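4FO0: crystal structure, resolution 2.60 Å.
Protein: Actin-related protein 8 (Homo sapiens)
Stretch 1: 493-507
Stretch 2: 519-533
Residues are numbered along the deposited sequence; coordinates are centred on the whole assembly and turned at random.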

# COMPACT_ATOMS: atom_id res chain seq x y z
N SER A 493 -28.32 8.20 -5.34
CA SER A 493 -28.84 8.72 -6.60
C SER A 493 -28.51 7.74 -7.69
O SER A 493 -27.63 6.91 -7.51
CB SER A 493 -28.23 10.09 -6.91
OG SER A 493 -27.87 10.17 -8.27
N ASP A 494 -29.18 7.80 -8.84
CA ASP A 494 -28.75 6.89 -9.89
C ASP A 494 -27.87 7.61 -10.89
O ASP A 494 -27.17 6.98 -11.68
CB ASP A 494 -29.95 6.27 -10.60
CG ASP A 494 -30.62 5.20 -9.77
OD1 ASP A 494 -30.55 5.29 -8.52
OD2 ASP A 494 -31.20 4.27 -10.36
N ASP A 495 -27.92 8.94 -10.85
CA ASP A 495 -27.03 9.73 -11.69
C ASP A 495 -25.62 9.61 -11.16
O ASP A 495 -24.67 9.52 -11.92
CB ASP A 495 -27.49 11.19 -11.76
CG ASP A 495 -28.35 11.46 -12.98
OD1 ASP A 495 -27.78 11.66 -14.08
OD2 ASP A 495 -29.59 11.46 -12.85
N THR A 496 -25.50 9.62 -9.83
CA THR A 496 -24.23 9.35 -9.19
C THR A 496 -23.70 8.01 -9.71
O THR A 496 -22.59 7.95 -10.25
CB THR A 496 -24.35 9.31 -7.66
OG1 THR A 496 -24.67 10.61 -7.16
CG2 THR A 496 -23.04 8.87 -7.04
N LYS A 497 -24.50 6.95 -9.57
CA LYS A 497 -24.07 5.62 -10.00
C LYS A 497 -23.62 5.61 -11.46
O LYS A 497 -22.61 5.00 -11.79
CB LYS A 497 -25.15 4.58 -9.79
CG LYS A 497 -25.50 4.34 -8.35
CD LYS A 497 -26.56 3.26 -8.24
CE LYS A 497 -27.12 3.21 -6.83
NZ LYS A 497 -27.73 1.89 -6.52
N LYS A 498 -24.38 6.26 -12.33
CA LYS A 498 -23.95 6.31 -13.72
C LYS A 498 -22.52 6.82 -13.75
O LYS A 498 -21.65 6.23 -14.40
CB LYS A 498 -24.87 7.21 -14.55
CG LYS A 498 -26.05 6.48 -15.18
CD LYS A 498 -26.70 7.32 -16.29
CE LYS A 498 -27.30 8.61 -15.74
NZ LYS A 498 -27.82 9.51 -16.82
N LYS A 499 -22.27 7.91 -13.03
CA LYS A 499 -20.95 8.53 -13.01
C LYS A 499 -19.88 7.59 -12.47
O LYS A 499 -18.78 7.52 -13.01
CB LYS A 499 -20.99 9.84 -12.22
CG LYS A 499 -21.86 10.91 -12.88
CD LYS A 499 -21.56 12.31 -12.37
CE LYS A 499 -22.06 12.53 -10.94
NZ LYS A 499 -21.57 13.82 -10.38
N MET A 500 -20.22 6.86 -11.41
CA MET A 500 -19.29 5.93 -10.77
C MET A 500 -18.93 4.72 -11.62
O MET A 500 -17.75 4.40 -11.76
CB MET A 500 -19.83 5.46 -9.41
CG MET A 500 -20.10 6.60 -8.42
SD MET A 500 -18.74 7.78 -8.33
CE MET A 500 -19.42 9.06 -7.29
N TYR A 501 -19.93 4.04 -12.18
CA TYR A 501 -19.65 2.89 -13.05
C TYR A 501 -18.81 3.35 -14.22
O TYR A 501 -17.91 2.63 -14.66
CB TYR A 501 -20.93 2.24 -13.61
CG TYR A 501 -21.78 1.52 -12.61
CD1 TYR A 501 -21.39 0.31 -12.06
CD2 TYR A 501 -23.01 2.04 -12.22
CE1 TYR A 501 -22.19 -0.36 -11.13
CE2 TYR A 501 -23.81 1.39 -11.30
CZ TYR A 501 -23.40 0.19 -10.75
OH TYR A 501 -24.21 -0.44 -9.83
N SER A 502 -19.01 4.56 -14.64
CA SER A 502 -18.41 5.04 -15.83
C SER A 502 -16.96 5.41 -15.60
O SER A 502 -16.19 5.55 -16.51
CB SER A 502 -19.22 6.21 -16.34
OG SER A 502 -18.44 7.36 -16.51
N SER A 503 -16.59 5.56 -14.35
CA SER A 503 -15.24 5.97 -13.98
C SER A 503 -14.73 5.30 -12.71
O SER A 503 -15.11 5.68 -11.60
CB SER A 503 -15.18 7.49 -13.82
OG SER A 503 -13.89 7.91 -13.43
N ILE A 504 -13.85 4.32 -12.88
CA ILE A 504 -13.20 3.69 -11.73
C ILE A 504 -11.69 3.93 -11.75
O ILE A 504 -10.96 3.45 -12.62
CB ILE A 504 -13.49 2.19 -11.69
CG1 ILE A 504 -15.00 1.97 -11.62
CG2 ILE A 504 -12.81 1.56 -10.50
CD1 ILE A 504 -15.49 0.76 -12.40
N LEU A 505 -11.23 4.71 -10.78
CA LEU A 505 -9.82 5.05 -10.69
C LEU A 505 -9.10 4.09 -9.76
O LEU A 505 -9.55 3.83 -8.64
CB LEU A 505 -9.67 6.47 -10.17
CG LEU A 505 -8.25 6.94 -9.91
CD1 LEU A 505 -7.45 6.86 -11.19
CD2 LEU A 505 -8.28 8.35 -9.32
N VAL A 506 -7.99 3.53 -10.23
CA VAL A 506 -7.22 2.62 -9.39
C VAL A 506 -5.84 3.15 -9.04
O VAL A 506 -5.00 3.43 -9.91
CB VAL A 506 -7.12 1.22 -9.98
CG1 VAL A 506 -6.26 0.35 -9.07
CG2 VAL A 506 -8.51 0.64 -10.11
N VAL A 507 -5.60 3.25 -7.75
CA VAL A 507 -4.46 3.96 -7.23
C VAL A 507 -3.62 3.09 -6.25
O VAL A 507 -4.05 2.02 -5.81
CB VAL A 507 -4.98 5.26 -6.63
CG1 VAL A 507 -4.72 5.34 -5.15
CG2 VAL A 507 -4.45 6.45 -7.40
N PHE A 519 -8.02 -6.20 -17.31
CA PHE A 519 -8.54 -7.35 -16.57
C PHE A 519 -9.72 -6.96 -15.71
O PHE A 519 -10.75 -7.64 -15.68
CB PHE A 519 -7.45 -7.96 -15.69
CG PHE A 519 -7.94 -9.06 -14.82
CD1 PHE A 519 -8.58 -8.79 -13.62
CD2 PHE A 519 -7.76 -10.38 -15.19
CE1 PHE A 519 -9.04 -9.81 -12.81
CE2 PHE A 519 -8.20 -11.41 -14.37
CZ PHE A 519 -8.84 -11.13 -13.19
N LEU A 520 -9.56 -5.85 -15.01
CA LEU A 520 -10.56 -5.40 -14.07
C LEU A 520 -11.77 -4.80 -14.78
O LEU A 520 -12.91 -4.99 -14.36
CB LEU A 520 -9.93 -4.38 -13.12
CG LEU A 520 -10.91 -3.68 -12.18
CD1 LEU A 520 -11.53 -4.67 -11.20
CD2 LEU A 520 -10.19 -2.57 -11.46
N GLN A 521 -11.51 -4.07 -15.86
CA GLN A 521 -12.59 -3.47 -16.64
C GLN A 521 -13.49 -4.56 -17.18
O GLN A 521 -14.71 -4.42 -17.23
CB GLN A 521 -12.01 -2.64 -17.77
CG GLN A 521 -12.69 -2.89 -19.09
CD GLN A 521 -13.39 -1.67 -19.57
OE1 GLN A 521 -12.75 -0.70 -20.00
NE2 GLN A 521 -14.71 -1.67 -19.48
N HIS A 522 -12.87 -5.66 -17.59
CA HIS A 522 -13.61 -6.81 -18.10
C HIS A 522 -14.54 -7.40 -17.04
O HIS A 522 -15.70 -7.69 -17.34
CB HIS A 522 -12.64 -7.86 -18.62
CG HIS A 522 -13.27 -9.18 -18.93
ND1 HIS A 522 -13.44 -9.64 -20.22
CD2 HIS A 522 -13.75 -10.15 -18.11
CE1 HIS A 522 -14.01 -10.84 -20.18
NE2 HIS A 522 -14.20 -11.17 -18.92
N ARG A 523 -14.05 -7.57 -15.82
CA ARG A 523 -14.87 -8.16 -14.76
C ARG A 523 -16.00 -7.23 -14.43
O ARG A 523 -17.13 -7.67 -14.21
CB ARG A 523 -14.09 -8.39 -13.47
CG ARG A 523 -12.76 -9.04 -13.65
CD ARG A 523 -12.81 -10.49 -13.26
NE ARG A 523 -13.28 -10.72 -11.89
CZ ARG A 523 -13.43 -11.94 -11.39
NH1 ARG A 523 -13.14 -12.99 -12.16
NH2 ARG A 523 -13.87 -12.14 -10.15
N ILE A 524 -15.70 -5.94 -14.36
CA ILE A 524 -16.73 -4.98 -14.00
C ILE A 524 -17.91 -5.03 -14.98
O ILE A 524 -19.05 -5.13 -14.55
CB ILE A 524 -16.18 -3.55 -13.83
CG1 ILE A 524 -15.21 -3.51 -12.65
CG2 ILE A 524 -17.32 -2.57 -13.58
CD1 ILE A 524 -15.75 -4.15 -11.38
N LEU A 525 -17.62 -5.02 -16.28
CA LEU A 525 -18.67 -5.16 -17.28
C LEU A 525 -19.57 -6.35 -17.01
O LEU A 525 -20.79 -6.21 -16.89
CB LEU A 525 -18.08 -5.33 -18.67
CG LEU A 525 -17.60 -4.05 -19.33
CD1 LEU A 525 -17.56 -4.26 -20.84
CD2 LEU A 525 -18.54 -2.93 -18.96
N ASN A 526 -18.96 -7.52 -16.93
CA ASN A 526 -19.72 -8.76 -16.76
C ASN A 526 -20.47 -8.83 -15.44
O ASN A 526 -21.58 -9.36 -15.39
CB ASN A 526 -18.82 -9.98 -16.91
CG ASN A 526 -18.08 -9.99 -18.24
OD1 ASN A 526 -18.55 -9.44 -19.24
ND2 ASN A 526 -16.91 -10.63 -18.25
N LYS A 527 -19.86 -8.30 -14.38
CA LYS A 527 -20.40 -8.42 -13.03
C LYS A 527 -21.41 -7.32 -12.68
O LYS A 527 -22.26 -7.52 -11.82
CB LYS A 527 -19.27 -8.39 -12.00
CG LYS A 527 -18.82 -9.74 -11.48
CD LYS A 527 -18.13 -10.54 -12.56
CE LYS A 527 -17.64 -11.87 -12.02
NZ LYS A 527 -16.81 -12.57 -13.05
N MET A 528 -21.30 -6.16 -13.31
CA MET A 528 -22.16 -5.04 -12.95
C MET A 528 -23.60 -5.32 -13.33
O MET A 528 -23.85 -6.22 -14.13
CB MET A 528 -21.69 -3.74 -13.61
CG MET A 528 -21.80 -3.75 -15.12
SD MET A 528 -21.28 -2.17 -15.82
CE MET A 528 -22.47 -1.11 -15.00
N PRO A 529 -24.54 -4.54 -12.76
CA PRO A 529 -25.98 -4.63 -13.04
C PRO A 529 -26.25 -4.30 -14.50
O PRO A 529 -25.87 -3.22 -14.95
CB PRO A 529 -26.58 -3.54 -12.14
CG PRO A 529 -25.54 -3.24 -11.13
CD PRO A 529 -24.23 -3.45 -11.82
N PRO A 530 -26.92 -5.22 -15.22
CA PRO A 530 -27.01 -5.18 -16.68
C PRO A 530 -27.84 -3.99 -17.13
O PRO A 530 -27.62 -3.46 -18.22
CB PRO A 530 -27.72 -6.49 -17.04
CG PRO A 530 -27.80 -7.28 -15.75
CD PRO A 530 -27.78 -6.27 -14.66
N SER A 531 -28.78 -3.57 -16.28
CA SER A 531 -29.57 -2.38 -16.53
C SER A 531 -28.68 -1.15 -16.73
O SER A 531 -28.89 -0.37 -17.66
CB SER A 531 -30.55 -2.14 -15.38
OG SER A 531 -30.14 -1.04 -14.59
N PHE A 532 -27.68 -0.98 -15.86
CA PHE A 532 -26.74 0.15 -15.94
C PHE A 532 -25.74 -0.03 -17.07
O PHE A 532 -25.32 0.95 -17.70
CB PHE A 532 -25.99 0.34 -14.63
CG PHE A 532 -26.76 1.11 -13.59
CD1 PHE A 532 -26.82 2.50 -13.66
CD2 PHE A 532 -27.42 0.45 -12.56
CE1 PHE A 532 -27.53 3.23 -12.70
CE2 PHE A 532 -28.14 1.17 -11.59
CZ PHE A 532 -28.19 2.57 -11.66
N ARG A 533 -25.35 -1.28 -17.30
CA ARG A 533 -24.41 -1.60 -18.37
C ARG A 533 -24.92 -1.09 -19.71
O ARG A 533 -24.13 -0.75 -20.59
CB ARG A 533 -24.20 -3.11 -18.44
CG ARG A 533 -23.12 -3.53 -19.40
CD ARG A 533 -23.38 -4.93 -19.93
NE ARG A 533 -22.29 -5.38 -20.79
CZ ARG A 533 -21.43 -6.34 -20.45
NH1 ARG A 533 -21.55 -6.95 -19.27
NH2 ARG A 533 -20.46 -6.69 -21.28

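The two stretches meet through side chains alone: no hydrogen bond crosses between them, and the contact, 435 Å² summed over both sides, rests on apolar and aromatic packing. Stretch 2 enters as a helix already under way, and its first residue to reach across is Leu520. Its CD2 lies 3.9 Å from CG2 of Val506, on the strand that closes stretch 1. Both are buried, and branched aliphatic side chains suit such a place because they fill space without leaving a polar group unsatisfied.

One helical turn later, Ile524 repeats the pattern. Its CG2 comes within 4.0 Å of CD1 of Ile504. The spacing explains the pairing: residues four apart on a helix share a face, while alternate residues of a strand point to the same side, so Leu520 and Ile524 can meet Val506 and Ile504 in turn. The residues between them do not touch stretch 1; the guanidinium of Arg523 is hydrogen-bonded elsewhere in the structure.

The helix keeps its backbone bonding through Met528 N to Ile524 O, 2.8 Å, but Met528 itself leaves helical phi/psi. Here the contact passes to Tyr501, in the helix of stretch 1. The Met528 methyl lies over one face of the tyrosine ring, CE standing 3.9 Å from the ring centroid and 3.4 Å from CD1, a CH-pi contact. A long, flexible, unbranched side chain is well suited to laying a methyl group on an aromatic face.

Pro529 follows, at the N-cap position of the next helix. Its CG is 3.4 Å from Tyr501 OH and its CD 3.8 Å from Tyr501 CE1, so the compact pyrrolidine ring packs beside the phenol. Proline is also at home here because a residue before the first turn need not donate a backbone hydrogen bond.

Phe532 makes the most extensive contact on this side, its side chain sitting as a knob among Asp494, Lys497, Lys498 and Tyr501. The two aromatic rings are tilted by 35°, with centroids 5.1 Å apart; Tyr501 CE2 lies over a face of the phenylalanine ring, 3.7 Å from Phe532 CG. Lys498 CG approaches the ring's edge, 4.3 Å from Phe532 CD1, while the end of that lysine leads away. Lys497 contributes its aliphatic stem, CD lying 3.9 Å from Phe532 CZ. Asp494, itself exposed, brings OD2 to 3.7 Å from Phe532 CZ. A large, flat ring thus fills a hollow lined by another aromatic and by lysine methylenes.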